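Local structure of glutathione reductase (Bartonella henselae, 3O0H) at residues Leu74-Ser79 against Ala364-Pro369; Phe85-Gly90 against Met398-Ser403; Ala253-Val258 against Val267-Gly272; Leu376-Ala381 against Phe410-Val415. The protein probably catalyses the NADPH-dependent reduction of glutathione disulfide to glutathione, working as an FAD-containing dimer of the pyridine nucleotide-disulphide oxidoreductase family. All coordinates share one frame; numbering follows the deposited sequence.

How the contacts relate
Helix 69-88 supplies the first partner of two long closures. Residues 74-79 open contact 1 and 85-90 open contact 2. Contact 3 is a short local hairpin at 253-258 and 267-272, nested within both of those loops. Contact 1 closes at 364-369, where the chain enters the large antiparallel sheet of the dimerisation domain. Contact 4 opens next, at 376-381, in series with contact 1. Contact 2 closes at 398-403, after contact 1 has closed and before contact 4 does at 410-415, so it crosses both. Contacts 1 and 2 tie helix 69-88 to the dimerisation domain and both touch the second subunit, whereas contact 4 is internal to that domain.

Contact 1: residues Leu74-Ser79 against Ala364-Pro369; sequences LYFYAS and AVFSQP
Phe-76 on helix 69-88 and Phe-366, just past strand 363-365, make the aromatic part of this buried contact. The edge of Phe-366 points at the face of Phe-76 in a T-shaped pair, with centroids 5.4 Å apart and planes at 66°. Phe-366 CB lies over the same ring as a CH-pi contact, 4.1 Å from its centroid. With CG of Phe-76 anti to the backbone N (chi1 167°), the ring extends from the helix toward the loop. Phe-366 O comes 3.3 Å from Phe-76 CD1, while Ser-367 O lies at the ring edge, near its plane. Phe-366 is also the centre of an inverse gamma turn.

The polar contacts sit beyond the rings. Gln-368, extended beyond CG, passes Phe-76 with its CG 3.7 Å from Phe-76 CE1 and brings OE1 to 2.8 Å from Ser-79 OG. That hydroxyl is also close to Phe-76 O, so one proton has two possible acceptors, and Ser-79 has two conformers; the bond to Gln-368 is therefore tentative. A water accepts weakly from Gln-368 NE2 and donates to Ser-79 O.

The side chain of Phe-366 is about 5 Å from the FAD, and Pro-460 of the second subunit packs on it. The chemistry implies an apolar, aromatic joint near the flavin cofactor, with the amide of Gln-368 adding at most weak or tentative polar links to the helix.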
# COMPACT_ATOMS: atom_id res chain seq x y z
N LEU B 74 -0.96 -15.00 -8.32
CA LEU B 74 0.25 -15.79 -8.05
C LEU B 74 1.23 -15.69 -9.21
O LEU B 74 2.45 -15.57 -8.97
CB LEU B 74 -0.09 -17.24 -7.76
CG LEU B 74 -0.88 -17.49 -6.48
CD1 LEU B 74 -1.29 -18.98 -6.34
CD2 LEU B 74 -0.10 -17.04 -5.21
N TYR B 75 0.72 -15.74 -10.43
CA TYR B 75 1.57 -15.72 -11.61
C TYR B 75 2.13 -14.33 -11.77
O TYR B 75 3.26 -14.17 -12.22
CB TYR B 75 0.82 -16.18 -12.90
CG TYR B 75 0.66 -17.70 -12.97
CD1 TYR B 75 0.54 -18.47 -11.80
CD2 TYR B 75 0.60 -18.36 -14.18
CE1 TYR B 75 0.39 -19.90 -11.87
CE2 TYR B 75 0.45 -19.76 -14.26
CZ TYR B 75 0.34 -20.51 -13.10
OH TYR B 75 0.17 -21.89 -13.19
N PHE B 76 1.31 -13.33 -11.44
CA PHE B 76 1.72 -11.92 -11.36
C PHE B 76 2.93 -11.80 -10.44
O PHE B 76 3.98 -11.30 -10.84
CB PHE B 76 0.58 -11.10 -10.74
CG PHE B 76 0.99 -9.71 -10.31
CD1 PHE B 76 1.14 -8.70 -11.24
CD2 PHE B 76 1.17 -9.40 -8.98
CE1 PHE B 76 1.49 -7.38 -10.84
CE2 PHE B 76 1.54 -8.11 -8.57
CZ PHE B 76 1.70 -7.10 -9.51
N TYR B 77 2.83 -12.32 -9.22
CA TYR B 77 3.99 -12.28 -8.31
C TYR B 77 5.22 -13.02 -8.89
O TYR B 77 6.36 -12.52 -8.87
CB TYR B 77 3.65 -12.88 -6.95
CG TYR B 77 2.70 -12.09 -6.07
CD1 TYR B 77 2.89 -10.73 -5.83
CD2 TYR B 77 1.67 -12.75 -5.38
CE1 TYR B 77 2.02 -10.02 -4.95
CE2 TYR B 77 0.80 -12.06 -4.54
CZ TYR B 77 0.98 -10.71 -4.32
OH TYR B 77 0.09 -10.09 -3.46
N ALA B 78 4.99 -14.21 -9.42
CA ALA B 78 6.08 -14.95 -9.99
C ALA B 78 6.81 -14.12 -11.06
O ALA B 78 8.03 -14.10 -11.10
CB ALA B 78 5.58 -16.28 -10.60
N SER B 79 6.05 -13.44 -11.90
CA SER B 79 6.62 -12.70 -13.02
C SER B 79 7.35 -11.40 -12.60
O SER B 79 8.13 -10.84 -13.38
CB SER B 79 5.53 -12.34 -14.04
OG SER B 79 4.64 -11.35 -13.56
N ALA B 364 -8.86 -2.82 -9.56
CA ALA B 364 -7.42 -2.94 -9.79
C ALA B 364 -7.18 -3.68 -11.09
O ALA B 364 -8.01 -4.47 -11.50
CB ALA B 364 -6.76 -3.68 -8.59
N VAL B 365 -6.05 -3.40 -11.75
CA VAL B 365 -5.55 -4.26 -12.82
C VAL B 365 -4.13 -4.64 -12.44
O VAL B 365 -3.34 -3.74 -12.19
CB VAL B 365 -5.53 -3.53 -14.17
CG1 VAL B 365 -5.09 -4.48 -15.28
CG2 VAL B 365 -6.91 -2.89 -14.46
N PHE B 366 -3.83 -5.95 -12.35
CA PHE B 366 -2.49 -6.40 -12.01
C PHE B 366 -1.63 -6.55 -13.25
O PHE B 366 -0.99 -7.59 -13.52
CB PHE B 366 -2.55 -7.64 -11.13
CG PHE B 366 -3.10 -7.30 -9.77
CD1 PHE B 366 -4.44 -7.49 -9.49
CD2 PHE B 366 -2.28 -6.67 -8.83
CE1 PHE B 366 -4.96 -7.12 -8.23
CE2 PHE B 366 -2.80 -6.29 -7.58
CZ PHE B 366 -4.12 -6.53 -7.29
N SER B 367 -1.65 -5.47 -13.99
CA SER B 367 -0.69 -5.21 -15.02
C SER B 367 0.64 -4.83 -14.36
O SER B 367 0.76 -4.74 -13.12
CB SER B 367 -1.23 -4.07 -15.92
OG SER B 367 -1.70 -2.99 -15.14
N GLN B 368 1.66 -4.63 -15.19
CA GLN B 368 2.95 -4.14 -14.73
C GLN B 368 3.38 -3.02 -15.68
O GLN B 368 3.73 -3.29 -16.80
CB GLN B 368 3.99 -5.24 -14.68
CG GLN B 368 3.51 -6.45 -13.80
CD GLN B 368 4.38 -7.69 -13.93
OE1 GLN B 368 3.92 -8.79 -14.32
NE2 GLN B 368 5.62 -7.52 -13.63
N PRO B 369 3.29 -1.78 -15.24
CA PRO B 369 2.85 -1.31 -13.92
C PRO B 369 1.36 -1.57 -13.60
O PRO B 369 0.55 -1.67 -14.51
CB PRO B 369 3.11 0.21 -13.96
CG PRO B 369 3.34 0.54 -15.41
CD PRO B 369 3.77 -0.68 -16.11
O HOH W 1 8.06 -8.25 -14.51

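Contact 2: residues Phe85-Gly90 against Met398-Ser403; sequences FSKSIG and MRNVLS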
# COMPACT_ATOMS: atom_id res chain seq x y z
N PHE B 85 14.88 -8.22 -8.80
CA PHE B 85 16.31 -8.46 -8.66
C PHE B 85 17.17 -7.41 -9.32
O PHE B 85 18.21 -7.02 -8.77
CB PHE B 85 16.75 -9.80 -9.23
CG PHE B 85 16.04 -10.99 -8.62
CD1 PHE B 85 15.39 -10.90 -7.39
CD2 PHE B 85 16.05 -12.18 -9.28
CE1 PHE B 85 14.75 -12.01 -6.85
CE2 PHE B 85 15.40 -13.29 -8.76
CZ PHE B 85 14.75 -13.20 -7.53
N SER B 86 16.74 -6.93 -10.48
CA SER B 86 17.55 -5.95 -11.19
C SER B 86 17.58 -4.61 -10.42
O SER B 86 18.58 -3.92 -10.45
CB SER B 86 17.09 -5.81 -12.65
OG SER B 86 15.97 -4.99 -12.76
N LYS B 87 16.54 -4.31 -9.66
CA LYS B 87 16.58 -3.15 -8.78
C LYS B 87 17.54 -3.28 -7.59
O LYS B 87 17.92 -2.27 -7.00
CB LYS B 87 15.19 -2.78 -8.26
CG LYS B 87 14.26 -2.31 -9.41
CD LYS B 87 12.92 -1.90 -8.89
CE LYS B 87 11.86 -2.02 -9.97
NZ LYS B 87 10.58 -2.38 -9.36
N SER B 88 17.92 -4.49 -7.23
CA SER B 88 18.77 -4.69 -6.07
C SER B 88 20.20 -4.27 -6.32
O SER B 88 20.92 -3.99 -5.38
CB SER B 88 18.74 -6.17 -5.65
OG SER B 88 19.59 -6.92 -6.50
N ILE B 89 20.61 -4.22 -7.59
CA ILE B 89 21.99 -3.85 -7.97
C ILE B 89 22.39 -2.46 -7.45
O ILE B 89 23.49 -2.26 -6.91
CB ILE B 89 22.22 -3.98 -9.51
CG1 ILE B 89 21.91 -5.44 -9.94
CG2 ILE B 89 23.67 -3.61 -9.88
CD1 ILE B 89 22.11 -5.73 -11.38
N GLY B 90 21.51 -1.49 -7.63
CA GLY B 90 21.82 -0.14 -7.18
C GLY B 90 22.02 -0.05 -5.67
O GLY B 90 22.65 0.86 -5.20
N MET B 398 11.50 6.91 -4.38
CA MET B 398 12.84 6.95 -3.85
C MET B 398 13.67 5.69 -4.19
O MET B 398 14.82 5.79 -4.55
CB MET B 398 12.78 7.12 -2.34
CG MET B 398 14.13 7.26 -1.69
SD MET B 398 14.03 7.19 0.11
CE MET B 398 13.11 8.69 0.42
N ARG B 399 13.04 4.53 -4.09
CA ARG B 399 13.69 3.26 -4.37
C ARG B 399 14.25 3.17 -5.80
O ARG B 399 15.27 2.53 -6.04
CB ARG B 399 12.73 2.12 -4.12
CG ARG B 399 13.39 0.76 -4.22
CD ARG B 399 12.59 -0.32 -3.51
NE ARG B 399 11.46 -0.83 -4.30
CZ ARG B 399 11.33 -2.11 -4.69
NH1 ARG B 399 10.27 -2.48 -5.40
NH2 ARG B 399 12.23 -3.01 -4.38
N ASN B 400 13.58 3.82 -6.75
CA ASN B 400 14.02 3.76 -8.14
C ASN B 400 15.17 4.71 -8.42
O ASN B 400 15.98 4.42 -9.28
CB ASN B 400 12.86 3.98 -9.10
CG ASN B 400 11.78 2.93 -8.93
OD1 ASN B 400 12.00 1.88 -8.33
ND2 ASN B 400 10.62 3.20 -9.48
N VAL B 401 15.28 5.80 -7.66
CA VAL B 401 16.46 6.66 -7.66
C VAL B 401 17.75 5.88 -7.68
O VAL B 401 18.52 6.01 -8.63
CB VAL B 401 16.52 7.61 -6.43
N LEU B 402 18.00 5.06 -6.66
CA LEU B 402 19.22 4.25 -6.57
C LEU B 402 19.32 3.15 -7.62
O LEU B 402 20.40 2.85 -8.16
CB LEU B 402 19.38 3.63 -5.16
CG LEU B 402 20.42 4.32 -4.26
CD1 LEU B 402 20.08 5.79 -4.08
CD2 LEU B 402 20.54 3.63 -2.90
N SER B 403 18.19 2.52 -7.90
CA SER B 403 18.17 1.34 -8.75
C SER B 403 18.30 1.68 -10.25
O SER B 403 18.67 0.81 -11.03
CB SER B 403 16.90 0.50 -8.49
OG SER B 403 15.74 1.15 -8.94
O HOH W 2 19.70 -1.43 -9.93
O HOH W 3 22.98 3.10 -7.27
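Lys-87 and Arg-399 cross at about a right angle where helix 69-88 meets the short helix 398-403 of the dimerisation domain. Lys-87 CD lies over one face of the Arg-399 guanidinium, and the two cationic ends come close, NZ of Lys-87 being 4.0 Å from NH1 of Arg-399. Acidic neighbours probably offset these like charges: Glu-407 pairs with Lys-87, while Glu-84 and Glu-430 form salt bridges with NH2 and NH1 of Arg-399. The bend of Arg-399 at chi3 (81°) turns its end back toward helix 69-88.

Nearer the backbone, the lysine runs past two more side chains. Its CD is 3.9 Å from Asn-400 OD1, the amide nitrogen of Asn-400 being bound to Glu-407 O. Lys-87 CB is 3.7 Å from Ser-403 CB. That serine carbon also sits close to the lysine's own carbonyl oxygen.

The second subunit adjoins this contact, with its Tyr-81 packing on Lys-87. At the far end the two segments meet through Gly-90, whose CA makes a C-H...O contact with Leu-402 O. Two waters fill in the polar links there: one donates to both Gly-90 O and Leu-402 O, and the other accepts from Gly-90 N at 2.9 Å and donates to Ser-403 O at 2.7 Å.

Contact 3: residues Ala253-Val258 against Val267-Gly272; sequences ATVSQV and VVLTNG
Leu-269 lies across from Val-255, the first residue of the strand opposite, and from Thr-254 just before it, in a beta hairpin built from strands 255-261 and 264-269. Starting at its CB, the leucine side chain first touches Thr-254 O at 3.6 Å. CG stands anti to the carbonyl carbon (chi1 -54°), and from there the two methyls part. CD1 reaches Ala-253 CB at 3.9 Å, while CD2 lies 3.8 Å from Thr-254 O and 4.1 Å from Val-255 CG2. Leu-220 of the parallel sheet also packs on Leu-269. Next along this apolar side, Val-255 CG2 touches Val-267 CG1.

The backbones interrupt regular pairing with a classic beta bulge: Ser-256 and Gln-257 both face Val-268. Val-268 O takes both their amides in its carbonyl plane, at 2.8 Å from Ser-256 N and 3.2 Å from Gln-257 N. Val-268 N returns a nearly straight bond to Gln-257 O (171°). Just past Leu-269, where the strand ends, Thr-270 N donates to Thr-254 O, and a water links Thr-254 N with Thr-270 OG1.

Chemically, the hairpin turns aliphatic groups to strand 216-220 of what is probably the NADPH-binding domain and leaves the polar Thr-254 and Thr-270 exposed to solvent.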
# COMPACT_ATOMS: atom_id res chain seq x y z
N ALA B 253 -6.57 -4.19 -34.64
CA ALA B 253 -6.25 -5.55 -35.05
C ALA B 253 -7.49 -6.44 -34.84
O ALA B 253 -7.97 -6.59 -33.72
CB ALA B 253 -5.06 -6.08 -34.22
N THR B 254 -7.97 -7.04 -35.92
CA THR B 254 -8.99 -8.10 -35.87
C THR B 254 -8.41 -9.39 -36.43
O THR B 254 -7.85 -9.40 -37.54
CB THR B 254 -10.21 -7.70 -36.71
OG1 THR B 254 -10.80 -6.52 -36.13
CG2 THR B 254 -11.25 -8.85 -36.76
N VAL B 255 -8.51 -10.47 -35.67
CA VAL B 255 -8.01 -11.74 -36.13
C VAL B 255 -9.00 -12.33 -37.11
O VAL B 255 -10.19 -12.34 -36.84
CB VAL B 255 -7.83 -12.73 -35.00
CG1 VAL B 255 -7.39 -14.11 -35.57
CG2 VAL B 255 -6.84 -12.22 -34.01
N SER B 256 -8.49 -12.78 -38.26
CA SER B 256 -9.28 -13.48 -39.26
C SER B 256 -9.22 -14.97 -38.99
O SER B 256 -10.24 -15.66 -38.92
CB SER B 256 -8.74 -13.13 -40.66
OG SER B 256 -9.27 -13.96 -41.67
N GLN B 257 -8.02 -15.50 -38.83
CA GLN B 257 -7.90 -16.92 -38.61
C GLN B 257 -6.63 -17.23 -37.87
O GLN B 257 -5.71 -16.41 -37.83
CB GLN B 257 -7.97 -17.68 -39.94
CG GLN B 257 -6.97 -17.22 -40.99
CD GLN B 257 -7.08 -17.98 -42.30
OE1 GLN B 257 -7.27 -17.38 -43.35
NE2 GLN B 257 -6.98 -19.31 -42.24
N VAL B 258 -6.63 -18.39 -37.23
CA VAL B 258 -5.44 -18.94 -36.61
C VAL B 258 -5.20 -20.29 -37.28
O VAL B 258 -6.10 -21.14 -37.33
CB VAL B 258 -5.64 -19.10 -35.10
CG1 VAL B 258 -4.40 -19.60 -34.47
CG2 VAL B 258 -6.03 -17.75 -34.47
N VAL B 267 -1.12 -16.40 -36.70
CA VAL B 267 -2.27 -15.56 -36.47
C VAL B 267 -2.35 -14.57 -37.61
O VAL B 267 -1.45 -13.73 -37.77
CB VAL B 267 -2.20 -14.83 -35.12
CG1 VAL B 267 -3.47 -13.97 -34.92
CG2 VAL B 267 -2.03 -15.85 -33.92
N VAL B 268 -3.42 -14.65 -38.38
CA VAL B 268 -3.60 -13.85 -39.55
C VAL B 268 -4.66 -12.81 -39.23
O VAL B 268 -5.76 -13.18 -38.85
CB VAL B 268 -4.04 -14.72 -40.75
CG1 VAL B 268 -4.16 -13.87 -42.02
CG2 VAL B 268 -3.06 -15.89 -40.97
N LEU B 269 -4.32 -11.53 -39.40
CA LEU B 269 -5.22 -10.37 -39.12
C LEU B 269 -5.97 -9.99 -40.36
O LEU B 269 -5.53 -10.34 -41.46
CB LEU B 269 -4.42 -9.14 -38.62
CG LEU B 269 -3.51 -9.33 -37.41
CD1 LEU B 269 -2.94 -7.99 -36.92
CD2 LEU B 269 -4.29 -9.98 -36.28
N THR B 270 -7.07 -9.26 -40.23
CA THR B 270 -7.85 -8.89 -41.43
C THR B 270 -7.11 -7.93 -42.39
O THR B 270 -7.51 -7.81 -43.54
CB THR B 270 -9.21 -8.22 -41.09
OG1 THR B 270 -8.99 -7.15 -40.17
CG2 THR B 270 -10.20 -9.23 -40.52
N ASN B 271 -6.06 -7.25 -41.92
CA ASN B 271 -5.31 -6.35 -42.77
C ASN B 271 -4.11 -7.00 -43.47
O ASN B 271 -3.34 -6.31 -44.13
CB ASN B 271 -4.84 -5.16 -41.96
CG ASN B 271 -3.68 -5.49 -41.06
OD1 ASN B 271 -3.33 -6.66 -40.86
ND2 ASN B 271 -3.05 -4.45 -40.53
N GLY B 272 -3.94 -8.31 -43.30
CA GLY B 272 -2.88 -9.03 -43.97
C GLY B 272 -1.66 -9.34 -43.12
O GLY B 272 -0.87 -10.22 -43.47
O HOH W 4 -6.68 -6.43 -38.49

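Contact 4: residues Leu376-Ala381 against Phe410-Val415; sequences LSEEDA and FMKLVV
Glu-378 and Val-414 mark the closest backbone approach, CA to CA 6.2 Å, where the first turn of helix 378-384 lies against strand 409-416. Ser-377 is the N-cap residue; its OG accepts from Asp-380 N at 3.1 Å and fixes the start of the helix.

The polar link is a salt bridge from Lys-412 NZ to Glu-378 OE1, 2.6 Å long, which uses the anti lone pair of that oxygen. The two side chains cross at about a right angle. Glu-378 is extended, whereas Lys-412 bends at chi3 (79°), laying its CE 3.3 Å from Glu-378 OE1 before the ammonium group arrives. Asp-231 and Asp-233 also form salt bridges with NZ, so this buried lysine is surrounded by three carboxylates, which would be expected to favour its charged form. The other carboxylate oxygen, OE2 of Glu-378, is hydrogen-bonded to the hydroxyls of Tyr-474 and Tyr-476, and the group is thus held at both oxygens.

Val-414 provides the apolar part. Its two methyls go separate ways: CG1 presses on Ala-381 CB at 3.4 Å, tighter than usual for two carbons, while CG2 lies 3.8 Å from Leu-376 O. That carbonyl accepts from His-426 NE2.

In the sheet of the dimerisation domain, strand 409-416 runs between strands 387-395 and 422-428, whose Val-388 and Val-423 pack on Val-414. Helix 378-384 sits against this sheet, and helix 232-245 adjoins both, its Asp-233 touching Glu-378 and Phe-410.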
# COMPACT_ATOMS: atom_id res chain seq x y z
N LEU B 376 -14.74 8.60 -11.00
CA LEU B 376 -14.79 9.10 -12.37
C LEU B 376 -13.42 9.39 -12.96
O LEU B 376 -12.60 10.08 -12.35
CB LEU B 376 -15.60 10.36 -12.43
CG LEU B 376 -17.09 10.23 -12.04
CD1 LEU B 376 -17.68 11.59 -12.02
CD2 LEU B 376 -17.88 9.24 -12.97
N SER B 377 -13.22 8.88 -14.17
CA SER B 377 -12.12 9.37 -15.03
C SER B 377 -12.19 10.87 -15.23
O SER B 377 -13.24 11.52 -15.11
CB SER B 377 -12.18 8.70 -16.41
OG SER B 377 -13.34 9.17 -17.11
N GLU B 378 -11.05 11.43 -15.55
CA GLU B 378 -10.96 12.82 -15.85
C GLU B 378 -11.99 13.25 -16.92
O GLU B 378 -12.72 14.25 -16.76
CB GLU B 378 -9.51 13.13 -16.26
CG GLU B 378 -9.30 14.51 -16.72
CD GLU B 378 -7.83 14.94 -16.74
OE1 GLU B 378 -6.92 14.20 -16.30
OE2 GLU B 378 -7.61 16.06 -17.19
N GLU B 379 -12.12 12.46 -17.98
CA GLU B 379 -13.01 12.84 -19.08
C GLU B 379 -14.51 12.74 -18.66
O GLU B 379 -15.30 13.63 -18.95
CB GLU B 379 -12.74 11.92 -20.27
CG GLU B 379 -13.72 12.06 -21.44
CD GLU B 379 -13.48 13.25 -22.36
OE1 GLU B 379 -12.52 14.06 -22.19
OE2 GLU B 379 -14.28 13.34 -23.31
N ASP B 380 -14.89 11.66 -18.00
CA ASP B 380 -16.25 11.54 -17.53
C ASP B 380 -16.58 12.72 -16.60
O ASP B 380 -17.65 13.32 -16.74
CB ASP B 380 -16.48 10.21 -16.84
CG ASP B 380 -16.61 9.04 -17.82
OD1 ASP B 380 -16.78 9.29 -19.04
OD2 ASP B 380 -16.57 7.88 -17.38
N ALA B 381 -15.65 13.07 -15.71
CA ALA B 381 -15.86 14.15 -14.75
C ALA B 381 -16.12 15.52 -15.43
O ALA B 381 -17.03 16.24 -15.05
CB ALA B 381 -14.70 14.25 -13.80
N PHE B 410 2.30 7.21 -10.70
CA PHE B 410 1.34 8.19 -11.18
C PHE B 410 0.15 8.25 -10.23
O PHE B 410 -0.40 7.22 -9.87
CB PHE B 410 0.88 7.77 -12.56
CG PHE B 410 -0.33 8.48 -13.00
CD1 PHE B 410 -0.22 9.76 -13.55
CD2 PHE B 410 -1.60 7.91 -12.84
CE1 PHE B 410 -1.32 10.45 -13.95
CE2 PHE B 410 -2.74 8.60 -13.27
CZ PHE B 410 -2.60 9.88 -13.80
N MET B 411 -0.24 9.44 -9.79
CA MET B 411 -1.42 9.59 -8.92
C MET B 411 -2.22 10.79 -9.43
O MET B 411 -1.65 11.86 -9.74
CB MET B 411 -1.03 9.84 -7.47
CG MET B 411 -0.38 8.65 -6.77
SD MET B 411 0.41 9.07 -5.17
CE MET B 411 0.85 7.43 -4.57
N LYS B 412 -3.53 10.62 -9.54
CA LYS B 412 -4.36 11.74 -9.99
C LYS B 412 -5.66 11.79 -9.18
O LYS B 412 -6.31 10.78 -9.00
CB LYS B 412 -4.60 11.65 -11.49
CG LYS B 412 -5.45 12.77 -12.03
CD LYS B 412 -5.45 12.83 -13.54
CE LYS B 412 -6.38 11.81 -14.16
NZ LYS B 412 -6.33 11.73 -15.66
N LEU B 413 -5.99 12.96 -8.63
CA LEU B 413 -7.28 13.14 -7.99
C LEU B 413 -8.14 14.07 -8.86
O LEU B 413 -7.68 15.06 -9.38
CB LEU B 413 -7.09 13.70 -6.60
CG LEU B 413 -6.27 12.87 -5.62
CD1 LEU B 413 -6.06 13.61 -4.31
CD2 LEU B 413 -6.94 11.53 -5.40
N VAL B 414 -9.40 13.70 -9.02
CA VAL B 414 -10.32 14.41 -9.86
C VAL B 414 -11.34 15.02 -8.90
O VAL B 414 -11.99 14.32 -8.12
CB VAL B 414 -10.98 13.50 -10.86
CG1 VAL B 414 -11.99 14.32 -11.69
CG2 VAL B 414 -9.97 12.83 -11.81
N VAL B 415 -11.48 16.32 -8.94
CA VAL B 415 -12.22 17.01 -7.87
C VAL B 415 -13.37 17.86 -8.45
O VAL B 415 -13.18 18.53 -9.46
CB VAL B 415 -11.22 17.84 -7.01
CG1 VAL B 415 -11.95 18.70 -5.97
CG2 VAL B 415 -10.19 16.88 -6.35